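Local atomic coordinates of aldose-aldose oxidoreductase (Caulobacter crescentus, PDB entry 5A04), a protein that probably transfers hydride from one aldose to another, oxidising the first and reducing the second with a tightly held NADP(H) as its redox cofactor. Residues 10-15 with 79-84; 104-109 with 127-132; 108-113 with 320-325; 133-138 with 310-315. All coordinates share one frame; numbering follows the deposited sequence.

Interaction 1 (10-15 with 79-84); sequences AILGLG and VITPNS. With NDP (NADPH dihydro-nicotinamide-adenine-dinucleotide phosphate), chain G.
Leu12 swings its CG anti to the backbone N (chi1 -171°) and Thr81 places CG2 beside its own N, so that the methyls Leu12 CD2 and Thr81 CG2 meet at 3.5 Å. Threonine serves both environments here: its methyl packs on leucine while OG1 turns back and donates to Pro82 O. Ile11 CG2 meets Ile80 CD1 at 4.0 Å. Between the backbones, Ile80 N donates to Leu12 O over 2.9 Å, with the donor almost in line with C=O (173°). This bond continues the parallel pairing of Leu12 with Val79 at the centre of a Rossmann sheet, whose carboxyl edge carries the dinucleotide. Gly13 and Gly15 suit the glycine-rich strand-turn-helix of such folds: Gly13, at phi 97°, runs close against Ile80 and Thr81, and Gly15 CA comes within 3.0 Å of NADPH O5B. Between them, Leu14 N binds O3X of the 2'-phosphate on the adenosine ribose at 2.8 Å, a group that distinguishes NADPH from NADH. From the other segment, Thr81 O and Asn83 OD1 lie 3.0 and 2.9 Å from O3D of the nicotinamide ribose, while the Pro82 ring rests CG and CD against the adenine.

Interaction 2 (104-109 with 127-132); sequences KPMANT and LMIGYR. With NDP (NADPH dihydro-nicotinamide-adenine-dinucleotide phosphate), chain G; BGC (beta-D-glucopyranose), chain H.
Met106 and Ile129 carry the apolar part, their side chains crossing at about a right angle with Met106 CG 3.7 Å from Ile129 CD1. The thioether chain is extended beyond CG (chi2 171°), and this reach brings Met106 CE to Leu127 CD2 at 3.8 Å; a long, flexible methionine can thus follow two branched residues of strand 127-129. Nearby, Lys104 CB touches Tyr131 CE1 obliquely at 3.9 Å. The polar link is indirect: one water accepts from Met106 N and also bonds Tyr131 OH. Other bonds run to the bound molecules. Lys104, from the Glu-Lys-Pro signature of this oxidoreductase family, is followed by a cis peptide to Pro105, and its chain curls through three like-signed bends to bring NZ 2.6 Å from glucose O1. Its backbone O receives the NADPH hydroxyl O2D at 2.8 Å. Arg132, stretched from CG to NE, approaches the carboxamide with its guanidinium edge, NE and NH2 both donating to O7N, at 2.8 and 3.0 Å. This two-pronged grip would fix the rotation of the nicotinamide amide; with NADPH C4N lying close to glucose C1, the arrangement is consistent with hydride passing between those two carbons beside Lys104.

Interaction 3 (108-113 with 320-325); sequences NTVADC and DLRVIE
Val110 and Glu325 meet where helix 110-123 begins against the flank of helix 314-333. Glu325 keeps its chain extended beyond CG, and that length is what a glutamate needs to reach from one helix to the first turn of the other. There OE2 accepts a hydrogen bond from Val110 N over 3.0 Å, almost straight (176°), although the donor stands 51° above the carboxylate plane. Val110 holds CG1 anti to its backbone N and CG2 anti to the carbonyl carbon; the latter methyl lies 3.5 Å from Glu325 CD and 3.9 Å from Arg322 CG, where the aliphatic part of the arginine offers it an apolar neighbour.

Deeper in, Leu321 departs from the usual staggered torsions, with chi1 at -104°. Its fork spreads over the start of the other helix: CG sits 3.7 Å from Cys113 SG, while CD1 reaches Asn108 O, also at 3.7 Å. Cysteine, small and polarisable, lets the leucine come close to the helix. Thr109 puts OG1 between its own N and carbonyl carbon, and from this N-cap position the oxygen accepts from Asp112 N at 3.1 Å. A water that accepts from Ala111 N at 3.0 Å donates to Glu325 OE2 at 3.2 Å.

The first amides of helix 110-123 are therefore served by three different acceptors: a carboxylate from the C-terminal domain, a water and the threonine hydroxyl. The negative charge of Glu325 probably interacts favourably with the positive end of the helix dipole, adding an electrostatic tie between nucleotide-binding and C-terminal parts.

Interaction 4 (133-138 with 310-315); sequences SRFQAH and PIVGGD
Phe135 lays the far corner of its ring against Ile311, with CZ 3.8 Å from the isoleucine CD1, while the CG2 methyl of Val312 stands near the ring plane, at the edge, 4.3 Å from CE2. Ile311 sends CG1 into the position between its own N and carbonyl carbon (chi1 63°), from which its CD1 also lies over one face of the Arg134 guanidinium. The methylene CG of Arg134 packs on Val312 CG1 at 3.7 Å, and bends at chi2 and chi3 (-70° and -59°) bring NH1 back to within 3.8 Å of the same methyl. An arginine fits this partly exposed place because its aliphatic stem can join the hydrophobic contact while its charged end reaches water: NH1 donates to a water in the guanidinium plane at 2.7 Å, and that water in turn donates a hydrogen bond to Ile311 O at 2.8 Å. In the fold, the contact sets the short 3-10 turn that follows the last Rossmann strand, 127-129, against the loop between helices 292-306 and 314-333. Val312 is backbone-bonded to Ile129 of that strand, and the Phe135 ring also meets His299. Beyond the turn, Gln136 caps helix 137-147: its OE1 accepts weakly from His138 N, and its NE2, with the partner close to the amide plane, donates to His138 ND1 at 3.0 Å.

Along the chain, interaction 1 closes before interaction 2 opens, and both lie at the carboxyl edge of the parallel Rossmann sheet, their centres about 12 Å apart, on the same NADPH. Interaction 3 shares Asn108 and Thr109 with interaction 2, centre to centre about 10 Å, and leads on to helix 314-333. Interaction 4 uses the loop that leads into that same helix; its centre is about 11 Å from that of interaction 2 and about 18 Å from that of interaction 3, which it does not touch although its span falls wholly within it. Ser84 OG with Asn108 ND2 joins interaction 1 to its neighbours. Interactions 3 and 4 thus tie elements before and after strand 127-129 to the C-terminal part, some way from the ligands.

Interaction 1 (10-15 with 79-84)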
# COMPACT_ATOMS: atom_id res chain seq x y z
N ALA A 10 -28.50 -25.92 6.65
CA ALA A 10 -27.70 -26.78 7.50
C ALA A 10 -26.33 -26.14 7.65
O ALA A 10 -25.67 -25.85 6.66
CB ALA A 10 -27.58 -28.20 6.89
N ILE A 11 -25.90 -25.88 8.88
CA ILE A 11 -24.57 -25.33 9.13
C ILE A 11 -23.61 -26.50 9.38
O ILE A 11 -23.85 -27.34 10.26
CB ILE A 11 -24.56 -24.35 10.32
CG1 ILE A 11 -25.57 -23.21 10.08
CG2 ILE A 11 -23.16 -23.77 10.53
CD1 ILE A 11 -25.33 -22.40 8.81
N LEU A 12 -22.55 -26.57 8.59
CA LEU A 12 -21.64 -27.70 8.64
C LEU A 12 -20.25 -27.22 9.07
O LEU A 12 -19.62 -26.42 8.39
CB LEU A 12 -21.59 -28.39 7.26
CG LEU A 12 -20.84 -29.73 7.18
CD1 LEU A 12 -21.37 -30.53 5.97
CD2 LEU A 12 -19.34 -29.52 7.04
N GLY A 13 -19.79 -27.73 10.21
CA GLY A 13 -18.52 -27.33 10.81
C GLY A 13 -18.75 -26.28 11.88
O GLY A 13 -18.72 -25.09 11.60
N LEU A 14 -18.99 -26.73 13.11
CA LEU A 14 -19.43 -25.82 14.18
C LEU A 14 -18.23 -25.23 14.94
O LEU A 14 -18.04 -25.45 16.15
CB LEU A 14 -20.40 -26.54 15.12
CG LEU A 14 -21.63 -27.16 14.42
CD1 LEU A 14 -22.61 -27.78 15.43
CD2 LEU A 14 -22.37 -26.14 13.53
N GLY A 15 -17.42 -24.47 14.21
CA GLY A 15 -16.28 -23.79 14.78
C GLY A 15 -16.58 -22.34 15.09
O GLY A 15 -17.74 -21.96 15.25
N VAL A 79 -20.95 -24.70 4.27
CA VAL A 79 -19.71 -25.35 4.66
C VAL A 79 -18.71 -24.37 5.27
O VAL A 79 -18.24 -23.44 4.60
CB VAL A 79 -19.06 -26.03 3.43
CG1 VAL A 79 -17.73 -26.67 3.83
CG2 VAL A 79 -20.02 -27.07 2.84
N ILE A 80 -18.41 -24.57 6.56
CA ILE A 80 -17.58 -23.64 7.33
C ILE A 80 -16.48 -24.43 8.04
O ILE A 80 -16.27 -24.35 9.26
CB ILE A 80 -18.45 -22.82 8.34
CG1 ILE A 80 -19.75 -22.37 7.67
CG2 ILE A 80 -17.68 -21.61 8.86
CD1 ILE A 80 -20.64 -21.40 8.51
N THR A 81 -15.73 -25.19 7.24
CA THR A 81 -14.66 -26.06 7.71
C THR A 81 -13.29 -25.50 7.32
O THR A 81 -13.22 -24.54 6.57
CB THR A 81 -14.81 -27.45 7.10
OG1 THR A 81 -14.64 -27.32 5.68
CG2 THR A 81 -16.20 -28.01 7.39
N PRO A 82 -12.19 -26.13 7.79
CA PRO A 82 -10.89 -25.79 7.20
C PRO A 82 -10.91 -25.90 5.68
O PRO A 82 -11.72 -26.65 5.11
CB PRO A 82 -9.94 -26.83 7.82
CG PRO A 82 -10.57 -27.09 9.18
CD PRO A 82 -12.05 -27.06 8.93
N ASN A 83 -10.03 -25.14 5.03
CA ASN A 83 -10.08 -24.91 3.60
C ASN A 83 -10.01 -26.19 2.79
O ASN A 83 -10.73 -26.35 1.81
CB ASN A 83 -8.95 -23.97 3.18
CG ASN A 83 -8.99 -22.65 3.92
OD1 ASN A 83 -10.06 -22.24 4.39
ND2 ASN A 83 -7.85 -21.98 4.02
N SER A 84 -9.15 -27.12 3.19
CA SER A 84 -8.99 -28.36 2.42
C SER A 84 -10.24 -29.26 2.44
O SER A 84 -10.34 -30.18 1.64
CB SER A 84 -7.78 -29.15 2.94
OG SER A 84 -6.59 -28.39 2.76
PA NDP G . -12.48 -23.14 13.40
O1A NDP G . -11.24 -23.94 13.57
O2A NDP G . -12.85 -22.15 14.47
O5B NDP G . -13.77 -24.13 13.17
C5B NDP G . -13.45 -25.07 12.18
C4B NDP G . -14.47 -26.21 12.37
O4B NDP G . -14.46 -27.09 11.25
C3B NDP G . -14.10 -27.05 13.61
O3B NDP G . -14.63 -26.50 14.78
C2B NDP G . -14.85 -28.35 13.31
O2B NDP G . -16.13 -28.26 13.59
C1B NDP G . -14.76 -28.39 11.73
N9A NDP G . -13.74 -29.33 11.26
C8A NDP G . -13.95 -30.45 10.45
N7A NDP G . -12.82 -31.14 10.20
C5A NDP G . -11.83 -30.44 10.89
C6A NDP G . -10.44 -30.65 11.02
N6A NDP G . -9.84 -31.72 10.40
N1A NDP G . -9.66 -29.80 11.76
C2A NDP G . -10.33 -28.75 12.35
N3A NDP G . -11.63 -28.42 12.31
C4A NDP G . -12.38 -29.30 11.56
O3 NDP G . -12.16 -22.37 11.97
PN NDP G . -13.03 -21.03 11.66
O1N NDP G . -14.48 -21.21 11.87
O2N NDP G . -12.28 -19.75 11.96
O5D NDP G . -12.86 -21.02 9.91
C5D NDP G . -13.54 -22.07 9.28
C4D NDP G . -13.79 -21.64 7.81
O4D NDP G . -14.48 -20.35 7.82
C3D NDP G . -12.44 -21.38 7.04
O3D NDP G . -12.59 -21.75 5.66
C2D NDP G . -12.25 -19.88 7.14
O2D NDP G . -11.56 -19.34 6.02
C1D NDP G . -13.74 -19.40 7.08
N1N NDP G . -13.90 -18.13 7.79
C2N NDP G . -14.51 -17.05 7.16
C3N NDP G . -14.67 -15.88 7.84
C7N NDP G . -15.31 -14.75 7.18
O7N NDP G . -15.33 -13.61 7.69
N7N NDP G . -15.92 -14.94 5.95
C4N NDP G . -14.21 -15.70 9.25
C5N NDP G . -13.54 -16.88 9.81
C6N NDP G . -13.41 -18.01 9.11
P2B NDP G . -16.89 -29.63 14.31
O1X NDP G . -16.50 -30.71 13.33
O2X NDP G . -16.18 -29.63 15.63
O3X NDP G . -18.36 -29.22 14.32

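Interaction 2 (104-109 with 127-132)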
# COMPACT_ATOMS: atom_id res chain seq x y z
N LYS A 104 -14.90 -18.77 2.10
CA LYS A 104 -13.63 -18.51 1.45
C LYS A 104 -12.48 -19.06 2.29
O LYS A 104 -12.66 -19.32 3.48
CB LYS A 104 -13.42 -17.00 1.21
CG LYS A 104 -13.90 -16.05 2.35
CD LYS A 104 -13.20 -16.26 3.70
CE LYS A 104 -11.68 -16.06 3.64
NZ LYS A 104 -11.06 -16.35 4.97
N PRO A 105 -11.32 -19.29 1.67
CA PRO A 105 -11.11 -19.36 0.22
C PRO A 105 -11.88 -20.58 -0.30
O PRO A 105 -12.07 -21.52 0.46
CB PRO A 105 -9.59 -19.53 0.09
CG PRO A 105 -9.22 -20.29 1.34
CD PRO A 105 -10.10 -19.65 2.41
N MET A 106 -12.35 -20.53 -1.53
CA MET A 106 -13.22 -21.60 -2.05
C MET A 106 -12.63 -23.00 -1.89
O MET A 106 -13.29 -23.90 -1.36
CB MET A 106 -13.53 -21.33 -3.51
CG MET A 106 -14.43 -22.38 -4.16
SD MET A 106 -14.88 -21.73 -5.77
CE MET A 106 -16.04 -22.98 -6.31
N ALA A 107 -11.38 -23.18 -2.31
CA ALA A 107 -10.69 -24.47 -2.14
C ALA A 107 -9.19 -24.24 -2.24
O ALA A 107 -8.75 -23.10 -2.42
CB ALA A 107 -11.17 -25.48 -3.18
N ASN A 108 -8.39 -25.30 -2.16
CA ASN A 108 -6.93 -25.13 -2.19
C ASN A 108 -6.37 -24.75 -3.56
O ASN A 108 -5.30 -24.15 -3.65
CB ASN A 108 -6.22 -26.41 -1.73
CG ASN A 108 -6.49 -26.74 -0.27
OD1 ASN A 108 -7.09 -25.95 0.47
ND2 ASN A 108 -6.04 -27.92 0.14
N THR A 109 -7.07 -25.14 -4.62
CA THR A 109 -6.53 -25.01 -5.98
C THR A 109 -7.60 -24.67 -7.00
O THR A 109 -8.79 -24.84 -6.75
CB THR A 109 -5.86 -26.32 -6.46
OG1 THR A 109 -6.86 -27.34 -6.62
CG2 THR A 109 -4.82 -26.82 -5.47
N LEU A 127 -24.41 -22.48 -6.12
CA LEU A 127 -23.18 -22.43 -5.33
C LEU A 127 -22.79 -20.98 -5.11
O LEU A 127 -22.68 -20.21 -6.07
CB LEU A 127 -22.05 -23.19 -6.03
CG LEU A 127 -20.64 -23.14 -5.44
CD1 LEU A 127 -20.60 -23.67 -4.00
CD2 LEU A 127 -19.69 -23.95 -6.36
N MET A 128 -22.61 -20.59 -3.86
CA MET A 128 -22.22 -19.23 -3.53
C MET A 128 -21.05 -19.27 -2.55
O MET A 128 -21.01 -20.13 -1.67
CB MET A 128 -23.40 -18.47 -2.92
CG MET A 128 -23.07 -17.04 -2.56
SD MET A 128 -24.54 -16.22 -1.87
CE MET A 128 -23.78 -14.82 -1.05
N ILE A 129 -20.10 -18.36 -2.73
CA ILE A 129 -18.96 -18.25 -1.83
C ILE A 129 -19.19 -17.10 -0.84
O ILE A 129 -19.76 -16.07 -1.19
CB ILE A 129 -17.65 -18.02 -2.62
CG1 ILE A 129 -17.53 -19.06 -3.74
CG2 ILE A 129 -16.42 -18.02 -1.69
CD1 ILE A 129 -17.55 -20.52 -3.27
N GLY A 130 -18.72 -17.28 0.39
CA GLY A 130 -19.04 -16.36 1.47
C GLY A 130 -18.24 -15.06 1.46
O GLY A 130 -17.56 -14.75 2.44
N TYR A 131 -18.35 -14.30 0.38
CA TYR A 131 -17.71 -12.98 0.33
C TYR A 131 -18.66 -11.92 0.90
O TYR A 131 -19.24 -11.11 0.17
CB TYR A 131 -17.30 -12.63 -1.10
CG TYR A 131 -16.15 -13.48 -1.65
CD1 TYR A 131 -14.89 -13.47 -1.06
CD2 TYR A 131 -16.33 -14.28 -2.78
CE1 TYR A 131 -13.83 -14.24 -1.58
CE2 TYR A 131 -15.28 -15.04 -3.30
CZ TYR A 131 -14.04 -15.01 -2.70
OH TYR A 131 -13.00 -15.75 -3.21
N ARG A 132 -18.78 -11.92 2.23
CA ARG A 132 -19.75 -11.08 2.93
C ARG A 132 -19.55 -9.58 2.67
O ARG A 132 -20.50 -8.80 2.79
CB ARG A 132 -19.69 -11.35 4.43
CG ARG A 132 -18.29 -11.29 5.01
CD ARG A 132 -18.30 -11.36 6.54
NE ARG A 132 -16.92 -11.47 7.01
CZ ARG A 132 -16.10 -10.44 7.18
NH1 ARG A 132 -16.52 -9.19 6.97
NH2 ARG A 132 -14.85 -10.66 7.58
PA NDP G . -12.48 -23.14 13.40
O1A NDP G . -11.24 -23.94 13.57
O2A NDP G . -12.85 -22.15 14.47
O5B NDP G . -13.77 -24.13 13.17
C5B NDP G . -13.45 -25.07 12.18
C4B NDP G . -14.47 -26.21 12.37
O4B NDP G . -14.46 -27.09 11.25
C3B NDP G . -14.10 -27.05 13.61
O3B NDP G . -14.63 -26.50 14.78
C2B NDP G . -14.85 -28.35 13.31
O2B NDP G . -16.13 -28.26 13.59
C1B NDP G . -14.76 -28.39 11.73
N9A NDP G . -13.74 -29.33 11.26
C8A NDP G . -13.95 -30.45 10.45
N7A NDP G . -12.82 -31.14 10.20
C5A NDP G . -11.83 -30.44 10.89
C6A NDP G . -10.44 -30.65 11.02
N6A NDP G . -9.84 -31.72 10.40
N1A NDP G . -9.66 -29.80 11.76
C2A NDP G . -10.33 -28.75 12.35
N3A NDP G . -11.63 -28.42 12.31
C4A NDP G . -12.38 -29.30 11.56
O3 NDP G . -12.16 -22.37 11.97
PN NDP G . -13.03 -21.03 11.66
O1N NDP G . -14.48 -21.21 11.87
O2N NDP G . -12.28 -19.75 11.96
O5D NDP G . -12.86 -21.02 9.91
C5D NDP G . -13.54 -22.07 9.28
C4D NDP G . -13.79 -21.64 7.81
O4D NDP G . -14.48 -20.35 7.82
C3D NDP G . -12.44 -21.38 7.04
O3D NDP G . -12.59 -21.75 5.66
C2D NDP G . -12.25 -19.88 7.14
O2D NDP G . -11.56 -19.34 6.02
C1D NDP G . -13.74 -19.40 7.08
N1N NDP G . -13.90 -18.13 7.79
C2N NDP G . -14.51 -17.05 7.16
C3N NDP G . -14.67 -15.88 7.84
C7N NDP G . -15.31 -14.75 7.18
O7N NDP G . -15.33 -13.61 7.69
N7N NDP G . -15.92 -14.94 5.95
C4N NDP G . -14.21 -15.70 9.25
C5N NDP G . -13.54 -16.88 9.81
C6N NDP G . -13.41 -18.01 9.11
P2B NDP G . -16.89 -29.63 14.31
O1X NDP G . -16.50 -30.71 13.33
O2X NDP G . -16.18 -29.63 15.63
O3X NDP G . -18.36 -29.22 14.32
C2 BGC H . -10.43 -15.06 8.24
C3 BGC H . -10.15 -14.86 9.74
C4 BGC H . -10.03 -13.39 10.05
C5 BGC H . -11.22 -12.62 9.51
C6 BGC H . -10.95 -11.10 9.65
C1 BGC H . -11.63 -14.29 7.94
O1 BGC H . -12.04 -14.54 6.60
O2 BGC H . -10.60 -16.45 7.99
O3 BGC H . -8.94 -15.54 10.03
O4 BGC H . -9.93 -13.21 11.45
O5 BGC H . -11.43 -12.89 8.15
O6 BGC H . -12.13 -10.34 9.34
O HOH W 1 -11.98 -18.33 -3.29

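Interaction 3 (108-113 with 320-325)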
# COMPACT_ATOMS: atom_id res chain seq x y z
N ASN A 108 -8.39 -25.30 -2.16
CA ASN A 108 -6.93 -25.13 -2.19
C ASN A 108 -6.37 -24.75 -3.56
O ASN A 108 -5.30 -24.15 -3.65
CB ASN A 108 -6.22 -26.41 -1.73
CG ASN A 108 -6.49 -26.74 -0.27
OD1 ASN A 108 -7.09 -25.95 0.47
ND2 ASN A 108 -6.04 -27.92 0.14
N THR A 109 -7.07 -25.14 -4.62
CA THR A 109 -6.53 -25.01 -5.98
C THR A 109 -7.60 -24.67 -7.00
O THR A 109 -8.79 -24.84 -6.75
CB THR A 109 -5.86 -26.32 -6.46
OG1 THR A 109 -6.86 -27.34 -6.62
CG2 THR A 109 -4.82 -26.82 -5.47
N VAL A 110 -7.15 -24.23 -8.17
CA VAL A 110 -8.05 -24.00 -9.29
C VAL A 110 -8.83 -25.27 -9.63
O VAL A 110 -10.05 -25.23 -9.77
CB VAL A 110 -7.26 -23.51 -10.52
CG1 VAL A 110 -8.13 -23.54 -11.77
CG2 VAL A 110 -6.75 -22.09 -10.25
N ALA A 111 -8.11 -26.39 -9.74
CA ALA A 111 -8.75 -27.66 -10.09
C ALA A 111 -9.86 -28.04 -9.11
O ALA A 111 -10.91 -28.54 -9.51
CB ALA A 111 -7.70 -28.77 -10.16
N ASP A 112 -9.62 -27.82 -7.83
CA ASP A 112 -10.61 -28.17 -6.82
C ASP A 112 -11.86 -27.29 -6.96
O ASP A 112 -12.98 -27.77 -6.81
CB ASP A 112 -10.03 -28.04 -5.41
CG ASP A 112 -9.05 -29.16 -5.08
OD1 ASP A 112 -9.12 -30.24 -5.69
OD2 ASP A 112 -8.21 -28.95 -4.17
N CYS A 113 -11.65 -26.00 -7.21
CA CYS A 113 -12.77 -25.10 -7.48
C CYS A 113 -13.57 -25.58 -8.68
O CYS A 113 -14.79 -25.61 -8.65
CB CYS A 113 -12.30 -23.67 -7.74
SG CYS A 113 -11.49 -22.88 -6.34
N ASP A 320 -10.60 -15.91 -7.93
CA ASP A 320 -9.61 -15.62 -6.89
C ASP A 320 -8.52 -16.68 -6.85
O ASP A 320 -7.33 -16.34 -6.79
CB ASP A 320 -10.27 -15.50 -5.51
CG ASP A 320 -10.80 -14.09 -5.23
OD1 ASP A 320 -10.49 -13.16 -5.99
OD2 ASP A 320 -11.51 -13.93 -4.21
N LEU A 321 -8.89 -17.96 -6.91
CA LEU A 321 -7.88 -19.02 -6.81
C LEU A 321 -6.93 -18.96 -8.00
O LEU A 321 -5.75 -19.28 -7.85
CB LEU A 321 -8.51 -20.42 -6.72
CG LEU A 321 -8.49 -21.03 -5.32
CD1 LEU A 321 -7.07 -21.16 -4.77
CD2 LEU A 321 -9.38 -20.18 -4.37
N ARG A 322 -7.44 -18.57 -9.16
CA ARG A 322 -6.59 -18.41 -10.35
C ARG A 322 -5.48 -17.39 -10.09
O ARG A 322 -4.32 -17.62 -10.43
CB ARG A 322 -7.41 -17.97 -11.56
CG ARG A 322 -8.27 -19.05 -12.21
CD ARG A 322 -9.07 -18.46 -13.39
NE ARG A 322 -9.80 -19.49 -14.12
CZ ARG A 322 -10.96 -19.28 -14.75
NH1 ARG A 322 -11.52 -18.07 -14.73
NH2 ARG A 322 -11.56 -20.28 -15.39
N VAL A 323 -5.85 -16.26 -9.49
CA VAL A 323 -4.87 -15.22 -9.21
C VAL A 323 -3.96 -15.65 -8.07
O VAL A 323 -2.76 -15.39 -8.10
CB VAL A 323 -5.54 -13.88 -8.87
CG1 VAL A 323 -4.48 -12.80 -8.72
CG2 VAL A 323 -6.52 -13.50 -9.98
N ILE A 324 -4.52 -16.32 -7.07
CA ILE A 324 -3.72 -16.81 -5.94
C ILE A 324 -2.61 -17.75 -6.42
O ILE A 324 -1.46 -17.62 -6.00
CB ILE A 324 -4.62 -17.51 -4.89
CG1 ILE A 324 -5.37 -16.43 -4.09
CG2 ILE A 324 -3.79 -18.38 -3.96
CD1 ILE A 324 -6.53 -16.96 -3.24
N GLU A 325 -2.95 -18.66 -7.33
CA GLU A 325 -1.92 -19.53 -7.92
C GLU A 325 -0.84 -18.69 -8.60
O GLU A 325 0.36 -18.99 -8.45
CB GLU A 325 -2.54 -20.52 -8.91
CG GLU A 325 -3.32 -21.63 -8.19
CD GLU A 325 -3.57 -22.87 -9.04
OE1 GLU A 325 -3.15 -22.90 -10.23
OE2 GLU A 325 -4.19 -23.83 -8.49
O HOH W 2 -5.12 -26.57 -9.88

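Interaction 4 (133-138 with 310-315)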
# COMPACT_ATOMS: atom_id res chain seq x y z
N SER A 133 -18.33 -9.18 2.34
CA SER A 133 -18.05 -7.75 2.14
C SER A 133 -18.88 -7.15 1.01
O SER A 133 -19.11 -5.95 1.00
CB SER A 133 -16.56 -7.51 1.89
OG SER A 133 -15.80 -7.89 3.02
N ARG A 134 -19.34 -7.97 0.08
CA ARG A 134 -20.16 -7.48 -1.02
C ARG A 134 -21.56 -7.08 -0.55
O ARG A 134 -22.33 -6.52 -1.32
CB ARG A 134 -20.28 -8.54 -2.13
CG ARG A 134 -18.93 -8.90 -2.79
CD ARG A 134 -18.37 -7.75 -3.64
NE ARG A 134 -19.29 -7.37 -4.71
CZ ARG A 134 -19.33 -7.96 -5.90
NH1 ARG A 134 -18.49 -8.96 -6.18
NH2 ARG A 134 -20.20 -7.56 -6.82
N PHE A 135 -21.86 -7.35 0.72
CA PHE A 135 -23.16 -7.03 1.31
C PHE A 135 -23.03 -6.01 2.43
O PHE A 135 -23.99 -5.73 3.14
CB PHE A 135 -23.83 -8.30 1.83
CG PHE A 135 -23.97 -9.34 0.76
CD1 PHE A 135 -25.01 -9.26 -0.14
CD2 PHE A 135 -23.00 -10.33 0.60
CE1 PHE A 135 -25.13 -10.19 -1.17
CE2 PHE A 135 -23.11 -11.26 -0.44
CZ PHE A 135 -24.16 -11.18 -1.33
N GLN A 136 -21.83 -5.46 2.58
CA GLN A 136 -21.50 -4.58 3.70
C GLN A 136 -21.61 -3.13 3.22
O GLN A 136 -21.17 -2.79 2.12
CB GLN A 136 -20.10 -4.91 4.22
CG GLN A 136 -19.76 -4.35 5.59
CD GLN A 136 -19.47 -2.87 5.55
OE1 GLN A 136 -18.92 -2.36 4.57
NE2 GLN A 136 -19.84 -2.15 6.62
N ALA A 137 -22.24 -2.28 4.04
CA ALA A 137 -22.70 -0.95 3.59
C ALA A 137 -21.59 -0.07 3.02
O ALA A 137 -21.77 0.56 1.96
CB ALA A 137 -23.38 -0.22 4.76
N HIS A 138 -20.46 -0.01 3.70
CA HIS A 138 -19.37 0.85 3.25
C HIS A 138 -18.74 0.33 1.97
O HIS A 138 -18.41 1.11 1.07
CB HIS A 138 -18.30 1.00 4.34
CG HIS A 138 -18.82 1.56 5.63
ND1 HIS A 138 -19.69 0.86 6.44
CD2 HIS A 138 -18.59 2.74 6.25
CE1 HIS A 138 -19.98 1.60 7.51
NE2 HIS A 138 -19.32 2.74 7.42
N PRO A 310 -26.13 -16.10 -7.91
CA PRO A 310 -25.51 -15.29 -6.86
C PRO A 310 -24.49 -14.31 -7.42
O PRO A 310 -23.80 -14.63 -8.39
CB PRO A 310 -24.83 -16.32 -5.95
CG PRO A 310 -25.57 -17.60 -6.20
CD PRO A 310 -25.99 -17.55 -7.65
N ILE A 311 -24.37 -13.13 -6.81
CA ILE A 311 -23.41 -12.16 -7.30
C ILE A 311 -21.98 -12.60 -6.98
O ILE A 311 -21.05 -12.13 -7.61
CB ILE A 311 -23.66 -10.77 -6.72
CG1 ILE A 311 -23.47 -10.77 -5.20
CG2 ILE A 311 -25.05 -10.27 -7.11
CD1 ILE A 311 -23.46 -9.38 -4.60
N VAL A 312 -21.83 -13.49 -6.01
CA VAL A 312 -20.52 -14.08 -5.72
C VAL A 312 -20.65 -15.61 -5.81
O VAL A 312 -20.68 -16.32 -4.80
CB VAL A 312 -19.97 -13.64 -4.34
CG1 VAL A 312 -19.48 -12.19 -4.41
CG2 VAL A 312 -21.01 -13.79 -3.23
N GLY A 313 -20.72 -16.10 -7.03
CA GLY A 313 -20.90 -17.53 -7.27
C GLY A 313 -19.58 -18.28 -7.24
O GLY A 313 -18.52 -17.70 -6.98
N GLY A 314 -19.63 -19.58 -7.50
CA GLY A 314 -18.41 -20.37 -7.56
C GLY A 314 -17.38 -19.79 -8.51
O GLY A 314 -16.17 -19.91 -8.29
N ASP A 315 -17.83 -19.13 -9.58
CA ASP A 315 -16.90 -18.52 -10.53
C ASP A 315 -16.07 -17.40 -9.90
O ASP A 315 -14.91 -17.21 -10.26
CB ASP A 315 -17.66 -18.00 -11.74
CG ASP A 315 -18.68 -16.95 -11.37
OD1 ASP A 315 -19.67 -17.29 -10.67
OD2 ASP A 315 -18.49 -15.77 -11.77
O HOH W 3 -18.67 -10.86 -8.15